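Local atomic coordinates of protein BIM1 (Saccharomyces cerevisiae, PDB entry 2QJX), a protein that binds microtubules, with a preference for their growing plus ends, through the N-terminal calponin homology domain that makes up this chain. Residues I42-Y47 with S116-D121; L16-G21 with K107-H112; T67-L72 with V85-L90. All blocks are in the same frame, centred on the assembly; numbering follows the deposited sequence.

Contact 1. Residues I42-Y47 with S116-D121; sequences IMDSIY and SVYDPD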
loop_
_atom_site.group_PDB
_atom_site.type_symbol
_atom_site.label_atom_id
_atom_site.label_comp_id
_atom_site.label_asym_id
_atom_site.label_seq_id
_atom_site.Cartn_x
_atom_site.Cartn_y
_atom_site.Cartn_z
ATOM N N ILE A 42 1.077 1.136 -3.760
ATOM C CA ILE A 42 1.118 2.589 -3.873
ATOM C C ILE A 42 2.590 2.934 -4.091
ATOM O O ILE A 42 2.933 3.771 -4.932
ATOM C CB ILE A 42 0.622 3.293 -2.597
ATOM C CG1 ILE A 42 -0.890 3.108 -2.462
ATOM C CG2 ILE A 42 0.953 4.782 -2.659
ATOM C CD1 ILE A 42 -1.477 3.788 -1.249
HETATM N N MSE A 43 3.467 2.278 -3.339
HETATM C CA MSE A 43 4.895 2.526 -3.492
HETATM C C MSE A 43 5.367 2.074 -4.876
HETATM O O MSE A 43 6.279 2.672 -5.452
HETATM C CB MSE A 43 5.684 1.810 -2.395
HETATM C CG MSE A 43 5.427 2.361 -0.990
HETATM SE SE MSE A 43 5.886 4.242 -0.766
HETATM C CE MSE A 43 7.742 4.045 -0.272
ATOM N N ASP A 44 4.753 1.028 -5.422
ATOM C CA ASP A 44 5.146 0.568 -6.755
ATOM C C ASP A 44 4.762 1.613 -7.800
ATOM O O ASP A 44 5.508 1.847 -8.751
ATOM C CB ASP A 44 4.486 -0.776 -7.106
ATOM C CG ASP A 44 5.049 -1.390 -8.389
ATOM O OD1 ASP A 44 6.280 -1.586 -8.453
ATOM O OD2 ASP A 44 4.271 -1.684 -9.331
ATOM N N SER A 45 3.610 2.255 -7.633
ATOM C CA SER A 45 3.192 3.270 -8.604
ATOM C C SER A 45 4.196 4.429 -8.643
ATOM O O SER A 45 4.383 5.073 -9.679
ATOM C CB SER A 45 1.796 3.809 -8.265
ATOM O OG SER A 45 1.804 4.567 -7.069
ATOM N N ILE A 46 4.853 4.679 -7.514
ATOM C CA ILE A 46 5.836 5.756 -7.419
ATOM C C ILE A 46 7.253 5.346 -7.834
ATOM O O ILE A 46 7.922 6.069 -8.581
ATOM C CB ILE A 46 5.934 6.307 -5.979
ATOM C CG1 ILE A 46 4.563 6.799 -5.504
ATOM C CG2 ILE A 46 6.954 7.444 -5.938
ATOM C CD1 ILE A 46 4.531 7.198 -4.035
ATOM N N TYR A 47 7.713 4.196 -7.349
ATOM C CA TYR A 47 9.068 3.741 -7.650
ATOM C C TYR A 47 9.186 2.661 -8.713
ATOM O O TYR A 47 10.218 2.544 -9.372
ATOM C CB TYR A 47 9.754 3.285 -6.366
ATOM C CG TYR A 47 9.816 4.381 -5.329
ATOM C CD1 TYR A 47 8.798 4.536 -4.386
ATOM C CD2 TYR A 47 10.859 5.306 -5.331
ATOM C CE1 TYR A 47 8.819 5.585 -3.474
ATOM C CE2 TYR A 47 10.886 6.360 -4.426
ATOM C CZ TYR A 47 9.865 6.497 -3.502
ATOM O OH TYR A 47 9.873 7.553 -2.627
ATOM N N SER A 116 4.863 9.376 -15.753
ATOM C CA SER A 116 4.580 8.080 -16.363
ATOM C C SER A 116 3.213 7.536 -15.972
ATOM O O SER A 116 2.715 7.811 -14.881
ATOM C CB SER A 116 5.660 7.065 -15.980
ATOM O OG SER A 116 5.666 6.825 -14.583
ATOM N N VAL A 117 2.606 6.764 -16.870
ATOM C CA VAL A 117 1.300 6.178 -16.595
ATOM C C VAL A 117 1.528 4.877 -15.832
ATOM O O VAL A 117 2.523 4.185 -16.052
ATOM C CB VAL A 117 0.521 5.876 -17.898
ATOM C CG1 VAL A 117 1.163 4.710 -18.637
ATOM C CG2 VAL A 117 -0.937 5.569 -17.575
ATOM N N TYR A 118 0.619 4.554 -14.922
ATOM C CA TYR A 118 0.748 3.331 -14.140
ATOM C C TYR A 118 -0.454 2.435 -14.397
ATOM O O TYR A 118 -1.591 2.895 -14.373
ATOM C CB TYR A 118 0.837 3.666 -12.647
ATOM C CG TYR A 118 1.113 2.465 -11.764
ATOM C CD1 TYR A 118 2.363 1.846 -11.766
ATOM C CD2 TYR A 118 0.120 1.947 -10.933
ATOM C CE1 TYR A 118 2.623 0.736 -10.956
ATOM C CE2 TYR A 118 0.364 0.834 -10.118
ATOM C CZ TYR A 118 1.615 0.237 -10.136
ATOM O OH TYR A 118 1.859 -0.859 -9.341
ATOM N N ASP A 119 -0.196 1.159 -14.659
ATOM C CA ASP A 119 -1.265 0.203 -14.917
ATOM C C ASP A 119 -1.270 -0.731 -13.720
ATOM O O ASP A 119 -0.542 -1.720 -13.697
ATOM C CB ASP A 119 -0.978 -0.600 -16.188
ATOM C CG ASP A 119 -2.144 -1.474 -16.596
ATOM O OD1 ASP A 119 -2.953 -1.840 -15.717
ATOM O OD2 ASP A 119 -2.246 -1.809 -17.795
ATOM N N PRO A 120 -2.097 -0.426 -12.709
ATOM C CA PRO A 120 -2.173 -1.253 -11.502
ATOM C C PRO A 120 -2.535 -2.709 -11.741
ATOM O O PRO A 120 -1.966 -3.608 -11.120
ATOM C CB PRO A 120 -3.205 -0.516 -10.643
ATOM C CG PRO A 120 -4.099 0.124 -11.662
ATOM C CD PRO A 120 -3.099 0.653 -12.671
ATOM N N ASP A 121 -3.477 -2.950 -12.641
ATOM C CA ASP A 121 -3.898 -4.312 -12.923
ATOM C C ASP A 121 -2.771 -5.145 -13.531
ATOM O O ASP A 121 -2.498 -6.258 -13.078
ATOM C CB ASP A 121 -5.120 -4.283 -13.843
ATOM C CG ASP A 121 -6.288 -3.541 -13.216
ATOM O OD1 ASP A 121 -6.915 -4.095 -12.289
ATOM O OD2 ASP A 121 -6.567 -2.395 -13.632
#

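Contact 2. Residues L16-G21 with K107-H112; sequences LTWLNG and KHWIRH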
loop_
_atom_site.group_PDB
_atom_site.type_symbol
_atom_site.label_atom_id
_atom_site.label_comp_id
_atom_site.label_asym_id
_atom_site.label_seq_id
_atom_site.Cartn_x
_atom_site.Cartn_y
_atom_site.Cartn_z
ATOM N N LEU A 16 -10.523 6.340 0.745
ATOM C CA LEU A 16 -10.882 5.080 0.112
ATOM C C LEU A 16 -11.245 5.278 -1.349
ATOM O O LEU A 16 -10.828 4.504 -2.205
ATOM C CB LEU A 16 -12.039 4.401 0.859
ATOM C CG LEU A 16 -11.631 3.612 2.109
ATOM C CD1 LEU A 16 -12.856 2.970 2.745
ATOM C CD2 LEU A 16 -10.615 2.540 1.727
ATOM N N THR A 17 -12.018 6.317 -1.638
ATOM C CA THR A 17 -12.408 6.591 -3.012
ATOM C C THR A 17 -11.158 6.852 -3.852
ATOM O O THR A 17 -11.043 6.363 -4.974
ATOM C CB THR A 17 -13.366 7.799 -3.079
ATOM O OG1 THR A 17 -14.615 7.441 -2.465
ATOM C CG2 THR A 17 -13.616 8.214 -4.525
ATOM N N TRP A 18 -10.220 7.611 -3.293
ATOM C CA TRP A 18 -8.970 7.918 -3.989
ATOM C C TRP A 18 -8.193 6.639 -4.260
ATOM O O TRP A 18 -7.763 6.396 -5.381
ATOM C CB TRP A 18 -8.096 8.847 -3.142
ATOM C CG TRP A 18 -6.685 8.991 -3.669
ATOM C CD1 TRP A 18 -6.280 9.720 -4.754
ATOM C CD2 TRP A 18 -5.505 8.375 -3.137
ATOM N NE1 TRP A 18 -4.922 9.597 -4.927
ATOM C CE2 TRP A 18 -4.420 8.778 -3.949
ATOM C CE3 TRP A 18 -5.256 7.521 -2.052
ATOM C CZ2 TRP A 18 -3.105 8.358 -3.709
ATOM C CZ3 TRP A 18 -3.950 7.103 -1.815
ATOM C CH2 TRP A 18 -2.891 7.525 -2.643
ATOM N N LEU A 19 -8.015 5.827 -3.220
ATOM C CA LEU A 19 -7.275 4.573 -3.338
ATOM C C LEU A 19 -7.904 3.598 -4.326
ATOM O O LEU A 19 -7.207 2.979 -5.134
ATOM C CB LEU A 19 -7.172 3.897 -1.966
ATOM C CG LEU A 19 -6.382 2.589 -1.910
ATOM C CD1 LEU A 19 -4.922 2.871 -2.208
ATOM C CD2 LEU A 19 -6.537 1.958 -0.528
ATOM N N ASN A 20 -9.223 3.447 -4.254
ATOM C CA ASN A 20 -9.913 2.528 -5.147
ATOM C C ASN A 20 -9.750 2.917 -6.607
ATOM O O ASN A 20 -9.602 2.052 -7.464
ATOM C CB ASN A 20 -11.405 2.438 -4.797
ATOM C CG ASN A 20 -11.667 1.597 -3.559
ATOM O OD1 ASN A 20 -10.885 0.703 -3.221
ATOM N ND2 ASN A 20 -12.783 1.865 -2.887
ATOM N N GLY A 21 -9.777 4.215 -6.888
ATOM C CA GLY A 21 -9.619 4.665 -8.259
ATOM C C GLY A 21 -8.177 4.515 -8.714
ATOM O O GLY A 21 -7.908 4.101 -9.841
ATOM N N LYS A 107 0.139 11.552 0.607
ATOM C CA LYS A 107 0.967 12.753 0.519
ATOM C C LYS A 107 2.275 12.437 -0.182
ATOM O O LYS A 107 2.766 13.233 -0.990
ATOM C CB LYS A 107 1.241 13.316 1.917
ATOM C CG LYS A 107 0.048 14.043 2.543
ATOM C CD LYS A 107 -1.236 13.261 2.316
ATOM C CE LYS A 107 -2.372 13.677 3.243
ATOM N NZ LYS A 107 -3.524 12.748 3.066
ATOM N N HIS A 108 2.838 11.274 0.134
ATOM C CA HIS A 108 4.086 10.843 -0.478
ATOM C C HIS A 108 3.869 10.666 -1.984
ATOM O O HIS A 108 4.707 11.074 -2.798
ATOM C CB HIS A 108 4.543 9.518 0.134
ATOM C CG HIS A 108 5.962 9.166 -0.190
ATOM N ND1 HIS A 108 7.033 9.887 0.288
ATOM C CD2 HIS A 108 6.483 8.173 -0.948
ATOM C CE1 HIS A 108 8.156 9.353 -0.162
ATOM N NE2 HIS A 108 7.848 8.310 -0.913
ATOM N N TRP A 109 2.741 10.058 -2.344
ATOM C CA TRP A 109 2.382 9.831 -3.745
ATOM C C TRP A 109 2.237 11.172 -4.475
ATOM O O TRP A 109 2.779 11.367 -5.566
ATOM C CB TRP A 109 1.058 9.058 -3.820
ATOM C CG TRP A 109 0.609 8.742 -5.211
ATOM C CD1 TRP A 109 1.020 7.702 -5.987
ATOM C CD2 TRP A 109 -0.336 9.482 -5.996
ATOM N NE1 TRP A 109 0.389 7.742 -7.209
ATOM C CE2 TRP A 109 -0.448 8.825 -7.241
ATOM C CE3 TRP A 109 -1.099 10.633 -5.766
ATOM C CZ2 TRP A 109 -1.296 9.283 -8.258
ATOM C CZ3 TRP A 109 -1.944 11.090 -6.777
ATOM C CH2 TRP A 109 -2.035 10.413 -8.007
ATOM N N ILE A 110 1.505 12.099 -3.870
ATOM C CA ILE A 110 1.310 13.413 -4.472
ATOM C C ILE A 110 2.643 14.086 -4.765
ATOM O O ILE A 110 2.851 14.634 -5.848
ATOM C CB ILE A 110 0.489 14.331 -3.543
ATOM C CG1 ILE A 110 -0.964 13.859 -3.514
ATOM C CG2 ILE A 110 0.589 15.782 -4.010
ATOM C CD1 ILE A 110 -1.839 14.617 -2.551
ATOM N N ARG A 111 3.552 14.026 -3.800
ATOM C CA ARG A 111 4.857 14.655 -3.943
ATOM C C ARG A 111 5.853 13.941 -4.854
ATOM O O ARG A 111 6.684 14.597 -5.487
ATOM C CB ARG A 111 5.488 14.848 -2.561
ATOM C CG ARG A 111 6.866 15.492 -2.588
ATOM C CD ARG A 111 7.371 15.770 -1.181
ATOM N NE ARG A 111 8.688 16.402 -1.186
ATOM C CZ ARG A 111 9.348 16.762 -0.090
ATOM N NH1 ARG A 111 8.814 16.555 1.108
ATOM N NH2 ARG A 111 10.543 17.329 -0.190
ATOM N N HIS A 112 5.775 12.617 -4.950
ATOM C CA HIS A 112 6.749 11.904 -5.764
ATOM C C HIS A 112 6.305 11.168 -7.028
ATOM O O HIS A 112 7.151 10.787 -7.834
ATOM C CB HIS A 112 7.539 10.937 -4.879
ATOM C CG HIS A 112 8.315 11.612 -3.792
ATOM N ND1 HIS A 112 7.755 11.961 -2.581
ATOM C CD2 HIS A 112 9.603 12.026 -3.743
ATOM C CE1 HIS A 112 8.665 12.557 -1.833
ATOM N NE2 HIS A 112 9.795 12.609 -2.514
#

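Contact 3. Residues T67-L72 with V85-L90; sequences TNYKIL and VYVDKL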
loop_
_atom_site.group_PDB
_atom_site.type_symbol
_atom_site.label_atom_id
_atom_site.label_comp_id
_atom_site.label_asym_id
_atom_site.label_seq_id
_atom_site.Cartn_x
_atom_site.Cartn_y
_atom_site.Cartn_z
ATOM N N THR A 67 4.585 -10.746 5.165
ATOM C CA THR A 67 5.435 -10.728 3.980
ATOM C C THR A 67 5.269 -9.404 3.245
ATOM O O THR A 67 6.243 -8.827 2.756
ATOM C CB THR A 67 5.077 -11.882 3.019
ATOM O OG1 THR A 67 5.526 -13.120 3.580
ATOM C CG2 THR A 67 5.732 -11.681 1.656
ATOM N N ASN A 68 4.034 -8.921 3.166
ATOM C CA ASN A 68 3.785 -7.657 2.488
ATOM C C ASN A 68 4.504 -6.531 3.206
ATOM O O ASN A 68 5.112 -5.667 2.576
ATOM C CB ASN A 68 2.286 -7.361 2.427
ATOM C CG ASN A 68 1.536 -8.369 1.589
ATOM O OD1 ASN A 68 2.128 -9.051 0.751
ATOM N ND2 ASN A 68 0.227 -8.457 1.792
ATOM N N TYR A 69 4.450 -6.544 4.530
ATOM C CA TYR A 69 5.113 -5.503 5.295
ATOM C C TYR A 69 6.637 -5.571 5.206
ATOM O O TYR A 69 7.309 -4.542 5.240
ATOM C CB TYR A 69 4.641 -5.534 6.750
ATOM C CG TYR A 69 3.285 -4.895 6.912
ATOM C CD1 TYR A 69 2.143 -5.664 7.146
ATOM C CD2 TYR A 69 3.133 -3.518 6.768
ATOM C CE1 TYR A 69 0.885 -5.071 7.223
ATOM C CE2 TYR A 69 1.883 -2.918 6.843
ATOM C CZ TYR A 69 0.765 -3.697 7.068
ATOM O OH TYR A 69 -0.470 -3.095 7.119
ATOM N N LYS A 70 7.195 -6.766 5.076
ATOM C CA LYS A 70 8.641 -6.863 4.952
ATOM C C LYS A 70 9.052 -6.312 3.584
ATOM O O LYS A 70 10.108 -5.692 3.441
ATOM C CB LYS A 70 9.092 -8.312 5.153
ATOM C CG LYS A 70 8.950 -8.725 6.616
ATOM C CD LYS A 70 9.480 -10.114 6.925
ATOM C CE LYS A 70 9.394 -10.378 8.429
ATOM N NZ LYS A 70 9.726 -11.783 8.799
ATOM N N ILE A 71 8.197 -6.516 2.588
ATOM C CA ILE A 71 8.451 -5.998 1.246
ATOM C C ILE A 71 8.344 -4.476 1.298
ATOM O O ILE A 71 9.155 -3.773 0.693
ATOM C CB ILE A 71 7.424 -6.556 0.225
ATOM C CG1 ILE A 71 7.739 -8.025 -0.077
ATOM C CG2 ILE A 71 7.454 -5.727 -1.069
ATOM C CD1 ILE A 71 6.644 -8.762 -0.867
ATOM N N LEU A 72 7.347 -3.969 2.025
ATOM C CA LEU A 72 7.156 -2.524 2.156
ATOM C C LEU A 72 8.341 -1.909 2.895
ATOM O O LEU A 72 8.877 -0.873 2.492
ATOM C CB LEU A 72 5.864 -2.218 2.927
ATOM C CG LEU A 72 5.464 -0.743 3.025
ATOM C CD1 LEU A 72 5.033 -0.252 1.654
ATOM C CD2 LEU A 72 4.318 -0.567 4.025
ATOM N N VAL A 85 7.290 2.942 10.006
ATOM C CA VAL A 85 6.291 1.953 9.625
ATOM C C VAL A 85 6.146 0.965 10.779
ATOM O O VAL A 85 6.963 0.060 10.937
ATOM C CB VAL A 85 6.719 1.170 8.364
ATOM C CG1 VAL A 85 5.585 0.272 7.904
ATOM C CG2 VAL A 85 7.123 2.132 7.261
ATOM N N TYR A 86 5.108 1.142 11.588
ATOM C CA TYR A 86 4.882 0.263 12.730
ATOM C C TYR A 86 3.988 -0.902 12.325
ATOM O O TYR A 86 2.775 -0.864 12.514
ATOM C CB TYR A 86 4.231 1.047 13.869
ATOM C CG TYR A 86 4.905 2.369 14.160
ATOM C CD1 TYR A 86 6.256 2.433 14.508
ATOM C CD2 TYR A 86 4.185 3.558 14.103
ATOM C CE1 TYR A 86 6.869 3.656 14.795
ATOM C CE2 TYR A 86 4.787 4.784 14.389
ATOM C CZ TYR A 86 6.126 4.826 14.736
ATOM O OH TYR A 86 6.706 6.041 15.036
ATOM N N VAL A 87 4.605 -1.933 11.764
ATOM C CA VAL A 87 3.883 -3.115 11.303
ATOM C C VAL A 87 2.951 -3.678 12.367
ATOM O O VAL A 87 1.787 -3.960 12.095
ATOM C CB VAL A 87 4.869 -4.215 10.868
ATOM C CG1 VAL A 87 4.112 -5.442 10.394
ATOM C CG2 VAL A 87 5.776 -3.683 9.766
ATOM N N ASP A 88 3.473 -3.836 13.578
ATOM C CA ASP A 88 2.704 -4.368 14.696
ATOM C C ASP A 88 1.354 -3.684 14.888
ATOM O O ASP A 88 0.379 -4.326 15.282
ATOM C CB ASP A 88 3.542 -4.276 15.976
ATOM C CG ASP A 88 4.501 -3.098 15.957
ATOM O OD1 ASP A 88 4.034 -1.942 16.023
ATOM O OD2 ASP A 88 5.727 -3.328 15.861
ATOM N N LYS A 89 1.293 -2.385 14.604
ATOM C CA LYS A 89 0.051 -1.630 14.746
ATOM C C LYS A 89 -0.872 -1.767 13.534
ATOM O O LYS A 89 -2.086 -1.927 13.674
ATOM C CB LYS A 89 0.355 -0.144 14.969
ATOM C CG LYS A 89 0.610 0.255 16.415
ATOM C CD LYS A 89 1.924 -0.278 16.941
ATOM C CE LYS A 89 2.175 0.199 18.366
ATOM N NZ LYS A 89 3.496 -0.254 18.887
ATOM N N LEU A 90 -0.283 -1.715 12.345
ATOM C CA LEU A 90 -1.030 -1.792 11.091
ATOM C C LEU A 90 -1.578 -3.172 10.731
ATOM O O LEU A 90 -2.711 -3.302 10.253
ATOM C CB LEU A 90 -0.136 -1.311 9.946
ATOM C CG LEU A 90 0.373 0.132 10.024
ATOM C CD1 LEU A 90 1.483 0.335 9.005
ATOM C CD2 LEU A 90 -0.776 1.095 9.774
#

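Contact 1. Residues I42-Y47 with S116-D121
Asp44 and Ser45, successive residues near the end of helix 37-47, grip the ring of Tyr118 from two directions. The helix belongs to the all-helical calponin homology (CH) domain, and Tyr118 sits in the extended chain that leads from helix 95-112 to the short helix 120-123, so the contact pins the segment after helix 95-112 back onto the helical bundle. Asp44 comes first. With CG anti to the backbone N (chi1 -171°), its carboxylate is carried round to the rim of the ring, where OD2 lies in the ring plane. There Tyr118 OH donates a short hydrogen bond of 2.5 Å to Asp44 OD2, directed at the anti lone pair, the one away from OD1. The carboxylate and ring planes stand 72° apart. Arg123 NE forms a salt bridge to the same oxygen and Leu50 N binds OD1, a setting that would probably favour the ionised carboxylate. Tyr118 OH in turn is bonded to Gln41 NE2, so two partners hold the hydroxyl. Ser45 supplies the second direction: its CA lies 3.5 Å from the centroid of the Tyr118 ring and 14° off the normal, a CH-pi contact over the middle of the face. Ser45 CB lies over the same face, 3.7 Å from Tyr118 CD2. The serine hydroxyl takes no part in holding the tyrosine; it turns back along its own helix, and Ser45 OG donates to Ile42 O at 2.5 Å, tilted out of the carbonyl plane.

Contact 2. Residues L16-G21 with K107-H112
The helical segments that carry Trp18 and Trp109 stand well apart, their two CA atoms 11.5 Å from each other, so the backbones do not meet and the two indoles bridge the distance. Both side chains leave their helices with CG anti to N (chi1 169° for Trp18 and -179° for Trp109), which sends each ring toward the other helix. Trp18 presents the edge formed by NE1 and CZ2; Trp109 presents the face of its indole. Trp18 CZ2 lies 3.7 Å from Trp109 CE3, above the ring and shifted toward its rim, while Trp18 NE1 comes 3.8 Å from Trp109 CZ3. Planes 70° apart and centroids separated by 5.3 Å, from the five-membered ring of Trp18 to the six-membered ring of Trp109, define a T-shaped (edge-to-face) stack. Within the CH domain it joins the N-terminal helix 12-23 to the long helix 95-112 near the surface. Lys106 adds a cation-pi interaction to Trp18, and Trp109 also packs against Ser45 and Ile46 of helix 37-47. One turn beyond the stack, His112 ND1 donates to His108 O at 3.2 Å, in the carbonyl plane; that oxygen also accepts from His112 N.

Contact 3. Residues T67-L72 with V85-L90
Tyr69 lies across the short helix 87-90, meeting Val87 with its near end and Leu90 with its far end. Its CG is anti to the carbonyl carbon (chi1 -78°), which directs the ring from helix 62-78 toward the opposing segment. Tyr69 and Val87 run past each other in opposite directions, and the valine fork closes on the root of the tyrosine: Tyr69 CB is 3.7 Å from both CG1 and CG2 of Val87, and Val87 CG1 reaches Tyr69 CG at 3.6 Å. Leu90, one turn further on, crosses the tyrosine at about a right angle. Its CB lies 3.4 Å from Tyr69 OH, and its CD1 approaches Tyr69 CE2 at 3.9 Å. Next to this group, Leu72 and Val85 meet more loosely through single methyls, Leu72 CD2 and Val85 CG1 at 4.2 Å. These contacts dock the short helix of the CH domain, together with the chain leading into it, on one flank of the long helix 62-78. Tyr86 shapes that entry: it is the centre of an inverse gamma turn and the N-cap residue, and its carbonyl oxygen accepts from both Lys89 N and Leu90 N. Leu72 and Leu90 both also touch Phe101 of helix 95-112, which ties the docked helix to a third element. Between the segments the contact is apolar, with the buried tyrosine hydroxyl satisfied by a hydrogen bond to Gly34 O; that bond would restrain the phenol end, while Val87 packs at the root of the side chain and Leu90 near its hydroxyl, through apolar contacts.

How the contacts relate
Contacts 1 and 3 are buried, whereas contact 2 lies at the surface. The three share no helix: contact 1 pairs 37-47 with 120-123, contact 2 pairs 12-23 with 95-112, and contact 3 pairs 62-78 with 87-90. Helix 37-47 links them: Tyr47 OH makes a probable hydrogen bond of 2.8 Å to His108 NE2 of contact 2, while Met43 CG touches Leu72 CD1 of contact 3 at 3.7 Å. Contacts 2 and 3 do not touch, their centres being about 19 Å apart on opposite sides of the chain's centre. The chemistry differs accordingly: contact 1 has a hydrogen bond to a carboxylate together with CH-pi packing, contact 2 rests on two indoles, and contact 3 on aliphatic groups around one tyrosine.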